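Agarase (Pseudoalteromonas fuliginea, PDB 6XJ9) probably hydrolyses glycosidic linkages of the red-algal polysaccharide agarose, as a marine bacterial glycoside hydrolase of family 50. Local coordinates at residues Leu529-Ala533 with Lys534-Thr538; Arg544-Lys547 with Glu548-Asp552; Ala554-Asn557 with Lys558-Leu562. One frame throughout, in Å; residues are numbered along the deposited sequence.

Contact 1 (Leu529-Ala533 with Lys534-Thr538); sequences LGRDA and KTVPT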
# COMPACT_ATOMS: atom_id res chain seq x y z
N LEU A 529 -0.57 -1.46 -54.07
CA LEU A 529 0.14 -1.35 -55.34
C LEU A 529 -0.27 -2.49 -56.27
O LEU A 529 -0.22 -2.34 -57.49
CB LEU A 529 1.65 -1.39 -55.10
CG LEU A 529 2.31 -0.07 -54.67
CD1 LEU A 529 3.71 -0.31 -54.12
CD2 LEU A 529 2.37 0.91 -55.83
N GLY A 530 -0.68 -3.62 -55.67
CA GLY A 530 -0.99 -4.84 -56.40
C GLY A 530 -2.39 -4.84 -56.99
O GLY A 530 -2.79 -5.80 -57.65
N ARG A 531 -3.12 -3.74 -56.76
CA ARG A 531 -4.52 -3.61 -57.14
C ARG A 531 -4.68 -2.60 -58.28
O ARG A 531 -3.73 -1.90 -58.63
CB ARG A 531 -5.39 -3.30 -55.91
CG ARG A 531 -5.23 -4.29 -54.77
CD ARG A 531 -5.90 -3.90 -53.47
NE ARG A 531 -7.35 -3.85 -53.62
CZ ARG A 531 -8.20 -3.27 -52.78
NH1 ARG A 531 -7.78 -2.66 -51.69
NH2 ARG A 531 -9.50 -3.31 -53.05
N ASP A 532 -5.90 -2.53 -58.83
CA ASP A 532 -6.17 -1.78 -60.05
C ASP A 532 -6.58 -0.35 -59.70
O ASP A 532 -7.52 -0.13 -58.94
CB ASP A 532 -7.22 -2.48 -60.92
CG ASP A 532 -7.40 -1.88 -62.31
OD1 ASP A 532 -6.72 -0.89 -62.63
OD2 ASP A 532 -8.24 -2.42 -63.06
N ALA A 533 -5.90 0.62 -60.34
CA ALA A 533 -6.21 2.03 -60.19
C ALA A 533 -7.67 2.33 -60.51
O ALA A 533 -8.22 3.28 -59.95
CB ALA A 533 -5.28 2.86 -61.05
N LYS A 534 -8.30 1.52 -61.38
CA LYS A 534 -9.64 1.77 -61.89
C LYS A 534 -10.69 1.65 -60.79
O LYS A 534 -11.70 2.36 -60.81
CB LYS A 534 -9.99 0.80 -63.03
CG LYS A 534 -9.96 1.40 -64.43
CD LYS A 534 -10.07 0.37 -65.54
CE LYS A 534 -9.55 0.86 -66.87
NZ LYS A 534 -10.41 1.93 -67.44
N THR A 535 -10.47 0.74 -59.84
CA THR A 535 -11.49 0.47 -58.83
C THR A 535 -10.98 0.74 -57.42
O THR A 535 -11.72 0.52 -56.47
CB THR A 535 -12.05 -0.95 -58.97
OG1 THR A 535 -10.95 -1.86 -58.95
CG2 THR A 535 -12.87 -1.16 -60.22
N VAL A 536 -9.72 1.20 -57.28
CA VAL A 536 -9.12 1.40 -55.97
C VAL A 536 -8.56 2.82 -55.89
O VAL A 536 -7.43 3.08 -56.31
CB VAL A 536 -8.03 0.35 -55.67
CG1 VAL A 536 -7.41 0.54 -54.29
CG2 VAL A 536 -8.53 -1.08 -55.83
N PRO A 537 -9.34 3.81 -55.38
CA PRO A 537 -8.89 5.20 -55.34
C PRO A 537 -7.49 5.44 -54.79
O PRO A 537 -6.72 6.20 -55.37
CB PRO A 537 -9.98 5.88 -54.50
CG PRO A 537 -11.23 5.07 -54.83
CD PRO A 537 -10.73 3.65 -54.95
N THR A 538 -7.13 4.78 -53.68
CA THR A 538 -5.81 4.96 -53.11
C THR A 538 -4.73 4.53 -54.11
O THR A 538 -3.66 5.13 -54.15
CB THR A 538 -5.64 4.26 -51.76
OG1 THR A 538 -6.54 4.91 -50.85
CG2 THR A 538 -4.22 4.35 -51.24

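Contact 2 (Arg544-Lys547 with Glu548-Asp552); sequences RLMK and EKYTD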
# COMPACT_ATOMS: atom_id res chain seq x y z
N ARG A 544 -0.52 8.27 -59.52
CA ARG A 544 -0.34 9.69 -59.79
C ARG A 544 1.04 10.14 -59.30
O ARG A 544 1.78 10.78 -60.05
CB ARG A 544 -1.49 10.49 -59.17
CG ARG A 544 -1.61 11.92 -59.68
CD ARG A 544 -2.64 12.77 -58.96
NE ARG A 544 -2.33 13.07 -57.56
CZ ARG A 544 -1.38 13.90 -57.12
NH1 ARG A 544 -1.21 14.08 -55.82
NH2 ARG A 544 -0.57 14.52 -57.97
N LEU A 545 1.40 9.75 -58.06
CA LEU A 545 2.59 10.23 -57.37
C LEU A 545 3.86 9.66 -57.99
O LEU A 545 4.89 10.34 -58.03
CB LEU A 545 2.51 9.87 -55.88
CG LEU A 545 1.48 10.65 -55.08
CD1 LEU A 545 1.27 10.05 -53.70
CD2 LEU A 545 1.89 12.11 -54.98
N MET A 546 3.80 8.39 -58.41
CA MET A 546 4.97 7.74 -58.98
C MET A 546 5.25 8.26 -60.40
O MET A 546 6.40 8.40 -60.79
CB MET A 546 4.80 6.21 -58.99
CG MET A 546 4.87 5.60 -57.58
SD MET A 546 6.47 5.94 -56.77
CE MET A 546 6.08 7.37 -55.77
N LYS A 547 4.18 8.54 -61.16
CA LYS A 547 4.28 9.12 -62.50
C LYS A 547 4.80 10.56 -62.39
O LYS A 547 5.57 11.01 -63.23
CB LYS A 547 2.92 9.14 -63.21
CG LYS A 547 2.40 7.79 -63.67
CD LYS A 547 1.00 7.88 -64.25
CE LYS A 547 0.41 6.52 -64.56
NZ LYS A 547 -1.06 6.58 -64.70
N GLU A 548 4.37 11.26 -61.34
CA GLU A 548 4.85 12.61 -61.09
C GLU A 548 6.35 12.58 -60.81
O GLU A 548 7.07 13.48 -61.22
CB GLU A 548 4.08 13.25 -59.93
CG GLU A 548 4.54 14.65 -59.60
CD GLU A 548 4.12 15.16 -58.22
OE1 GLU A 548 3.96 14.32 -57.31
OE2 GLU A 548 3.97 16.38 -58.07
N LYS A 549 6.82 11.52 -60.13
CA LYS A 549 8.21 11.41 -59.71
C LYS A 549 9.09 10.88 -60.85
O LYS A 549 10.23 11.30 -60.98
CB LYS A 549 8.37 10.56 -58.44
CG LYS A 549 9.78 10.08 -58.13
CD LYS A 549 10.05 9.74 -56.66
CE LYS A 549 11.40 9.10 -56.43
NZ LYS A 549 11.65 8.80 -55.00
N TYR A 550 8.56 9.94 -61.65
CA TYR A 550 9.42 9.16 -62.54
C TYR A 550 9.20 9.49 -64.01
O TYR A 550 10.02 9.10 -64.84
CB TYR A 550 9.27 7.66 -62.28
CG TYR A 550 9.94 7.21 -61.01
CD1 TYR A 550 11.32 7.18 -60.91
CD2 TYR A 550 9.19 6.86 -59.90
CE1 TYR A 550 11.95 6.79 -59.73
CE2 TYR A 550 9.80 6.46 -58.72
CZ TYR A 550 11.18 6.43 -58.64
OH TYR A 550 11.79 6.03 -57.48
N THR A 551 8.10 10.18 -64.32
CA THR A 551 7.77 10.55 -65.69
C THR A 551 7.51 9.28 -66.51
O THR A 551 6.36 8.99 -66.83
CB THR A 551 8.84 11.46 -66.31
OG1 THR A 551 9.22 12.45 -65.35
CG2 THR A 551 8.40 12.12 -67.60
N ASP A 552 8.59 8.55 -66.81
CA ASP A 552 8.54 7.31 -67.58
C ASP A 552 8.66 6.13 -66.62
O ASP A 552 9.36 6.21 -65.62
CB ASP A 552 9.68 7.24 -68.59
CG ASP A 552 9.89 8.51 -69.40
OD1 ASP A 552 8.90 9.01 -69.97
OD2 ASP A 552 11.05 8.99 -69.45
O HOH W 1 5.57 12.46 -56.67

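Contact 3 (Ala554-Asn557 with Lys558-Leu562); sequences AELN and KVWHL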
# COMPACT_ATOMS: atom_id res chain seq x y z
N ALA A 554 10.20 3.44 -67.05
CA ALA A 554 11.55 2.90 -67.14
C ALA A 554 12.40 3.27 -65.93
O ALA A 554 13.19 2.46 -65.47
CB ALA A 554 12.21 3.34 -68.43
N GLU A 555 12.25 4.52 -65.44
CA GLU A 555 13.02 5.00 -64.30
C GLU A 555 12.61 4.26 -63.02
O GLU A 555 13.46 3.97 -62.17
CB GLU A 555 12.87 6.51 -64.12
CG GLU A 555 13.41 7.34 -65.27
CD GLU A 555 14.92 7.39 -65.43
OE1 GLU A 555 15.39 7.66 -66.55
OE2 GLU A 555 15.63 7.16 -64.43
N LEU A 556 11.31 3.98 -62.87
CA LEU A 556 10.81 3.28 -61.70
C LEU A 556 11.25 1.82 -61.73
O LEU A 556 11.71 1.29 -60.72
CB LEU A 556 9.28 3.42 -61.62
CG LEU A 556 8.62 2.80 -60.38
CD1 LEU A 556 7.41 3.60 -59.95
CD2 LEU A 556 8.23 1.36 -60.62
N ASN A 557 11.14 1.20 -62.92
CA ASN A 557 11.60 -0.16 -63.17
C ASN A 557 13.04 -0.32 -62.69
O ASN A 557 13.42 -1.38 -62.18
CB ASN A 557 11.53 -0.54 -64.65
CG ASN A 557 10.16 -0.98 -65.11
OD1 ASN A 557 9.39 -1.57 -64.35
ND2 ASN A 557 9.85 -0.71 -66.37
N LYS A 558 13.83 0.75 -62.87
CA LYS A 558 15.23 0.76 -62.46
C LYS A 558 15.32 0.76 -60.94
O LYS A 558 16.07 -0.02 -60.35
CB LYS A 558 15.96 1.98 -63.03
CG LYS A 558 16.19 1.97 -64.54
CD LYS A 558 17.00 3.15 -65.04
CE LYS A 558 18.48 3.03 -64.75
NZ LYS A 558 19.25 4.11 -65.40
N VAL A 559 14.54 1.64 -60.30
CA VAL A 559 14.68 1.83 -58.87
C VAL A 559 14.10 0.62 -58.14
O VAL A 559 14.74 0.09 -57.24
CB VAL A 559 14.08 3.18 -58.41
CG1 VAL A 559 14.20 3.39 -56.90
CG2 VAL A 559 14.73 4.35 -59.13
N TRP A 560 12.93 0.16 -58.58
CA TRP A 560 12.17 -0.90 -57.91
C TRP A 560 12.66 -2.29 -58.33
O TRP A 560 12.24 -3.28 -57.73
CB TRP A 560 10.66 -0.72 -58.17
CG TRP A 560 10.00 0.46 -57.52
CD1 TRP A 560 10.58 1.64 -57.13
CD2 TRP A 560 8.59 0.59 -57.21
NE1 TRP A 560 9.64 2.48 -56.60
CE2 TRP A 560 8.41 1.87 -56.64
CE3 TRP A 560 7.48 -0.24 -57.35
CZ2 TRP A 560 7.16 2.32 -56.21
CZ3 TRP A 560 6.24 0.21 -56.95
CH2 TRP A 560 6.09 1.48 -56.38
N HIS A 561 13.54 -2.34 -59.34
CA HIS A 561 14.07 -3.56 -59.93
C HIS A 561 12.95 -4.41 -60.52
O HIS A 561 12.83 -5.59 -60.23
CB HIS A 561 14.96 -4.33 -58.95
CG HIS A 561 16.00 -5.18 -59.61
ND1 HIS A 561 16.94 -4.66 -60.47
CD2 HIS A 561 16.25 -6.51 -59.53
CE1 HIS A 561 17.73 -5.63 -60.90
NE2 HIS A 561 17.32 -6.77 -60.34
N LEU A 562 12.12 -3.77 -61.36
CA LEU A 562 11.01 -4.44 -62.02
C LEU A 562 11.18 -4.30 -63.53
O LEU A 562 12.11 -3.66 -64.00
CB LEU A 562 9.70 -3.82 -61.54
CG LEU A 562 9.38 -4.05 -60.06
CD1 LEU A 562 8.15 -3.27 -59.63
CD2 LEU A 562 9.23 -5.53 -59.77

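Contact 1 (Leu529-Ala533 with Lys534-Thr538)
An Asx turn joining D532 to K534 sits on a beta turn, D532 to T535, and together they bend the chain between helix 523-529 and helix 537-550. The example illustrates how one residue can brace a bend with both its side chain and its backbone carbonyl. K534 N donates to D532 OD1 at 3.1 Å, almost straight at 171°, yet the donor comes from above the carboxylate plane, 75° out of it. The torsion behind this is chi1 of D532 at -171°: with CG opposite the backbone N and beside the carbonyl carbon, it turns the carboxylate toward K534 N. D532 and K534 then run side by side, and the aspartate's OD2 packs against CB of the lysine at 3.7 Å. The lysine ammonium itself turns away, and the two charges stay well apart. Inside the bend, the main-chain O of D532 receives T535 N at 3.2 Å, the donor standing above the carbonyl plane, and V536 N adds a weak second bond to the same oxygen. An alanine here has no carboxylate for K534 N, and the Asx turn would probably be lost, with the D532 O bonds left to hold the bend.

V536 is the N-cap residue of helix 537-550, and P537 starts the helix directly after it. The valine also serves as the apolar floor for R531, whose side chain crosses it at about a right angle. The arginine chain folds at chi3, and its NH1 is hydrogen-bonded to the carbonyl oxygen of T461. V536 CG2 lies 3.4 Å from the guanidinium plane, displaced toward the rim, and touches R531 NH2 at 3.7 Å.

Contact 2 (Arg544-Lys547 with Glu548-Asp552)
M546 and Y550 run side by side in the same direction, one helical turn apart, and the thioether meets the ring at its rim. M546 SD lies 5.2 Å from the centroid of the Y550 ring, 89° off the ring normal, which makes this an edge-on Met-aromatic contact; the nearest ring atom is Y550 CE2, 3.9 Å from M546 SD. A bend at chi2 (-60°) carries the sulfur to that edge. The tyrosine hydroxyl is fixed by D586, which also forms a salt bridge with K549, so helix 584-609 holds this side of the turn from outside.

These side chains belong to the last turns of helix 537-550. Y550 N donates to M546 O at 2.8 Å, and T551, which leaves the helix with positive phi, still closes a bond from its N to K547 O at 2.9 Å.

On another flank E548 lies alongside L545, the two pointing the same way, with E548 OE1 3.8 Å from L545 CD2. The extended glutamate chain ends near a water that donates to both E548 OE1 and L545 O, bridging a side chain to a helical carbonyl. R544 has its salt bridge with E541; its NH2 is 4.6 Å from E548 OE1, which lies well out of the guanidinium plane, and only a loose attraction of opposite charges is likely, with no N-H directed at the oxygen.

Contact 3 (Ala554-Asn557 with Lys558-Leu562)
L556 lies over W560 one turn along helix 553-560, a short amphipathic helix near whose C-terminal end the chain turns off at H561 and L562. It is a compact example of an i to i+4 leucine-aromatic pair.

The apolar part is a CH-pi contact over the indole face. L556 CG stands 3.7 Å above the centroid of the five-membered ring of W560, only 3° off its normal. The leucine lies slantwise over the indole, its methyls on different parts of it: L556 CD2 presses on W560 CD2 at 3.5 Å, while L556 CD1 reaches toward CE2 and CZ2 of W560. With chi1 at -176°, the leucine CG points opposite its backbone N and leans along the helix toward the tryptophan. W560 NE1 is hydrogen-bonded to D586, which fixes the indole at its polar edge.

Among the backbone bonds, that from W560 N to L556 O is short (2.7 Å) and straight, linking the same pair of residues. At the end of the helix L562 N reaches back five residues to N557 O at 2.8 Å, in the carbonyl plane and on a lone pair. This 6→1 bond goes with a positive phi at H561, where the chain leaves the helix.

Charge plays a looser part: E555 OE2 and K558 NZ are 4.8 Å apart, opposite in sign but short of a salt bridge. N557 supplies the last polar element, its OD1 accepting from L564 N beyond the turn while the same OD1 rests 3.6 Å from L562 CB.

The three contacts follow one another along the chain: contact 1 leads into helix 537-550, contact 2 ends it, and contact 3 lies on helix 553-560. Contacts 2 and 3, with centres 12 Å apart, pack directly: Y550 CD2 meets L556 CD1 at 3.7 Å, and M546 SD meets W560 CZ2 at 3.7 Å. Contacts 1 and 3, centres 19 Å apart, are joined by L529 CD1 and W560 CH2 at 3.7 Å, whereas contacts 1 and 2 come no nearer than about 6 Å between nearest atoms. D586 of helix 584-609 ties contacts 2 and 3 together. All three centres lie 33 to 42 Å from the chain's centre, in a peripheral turn and helix-end region.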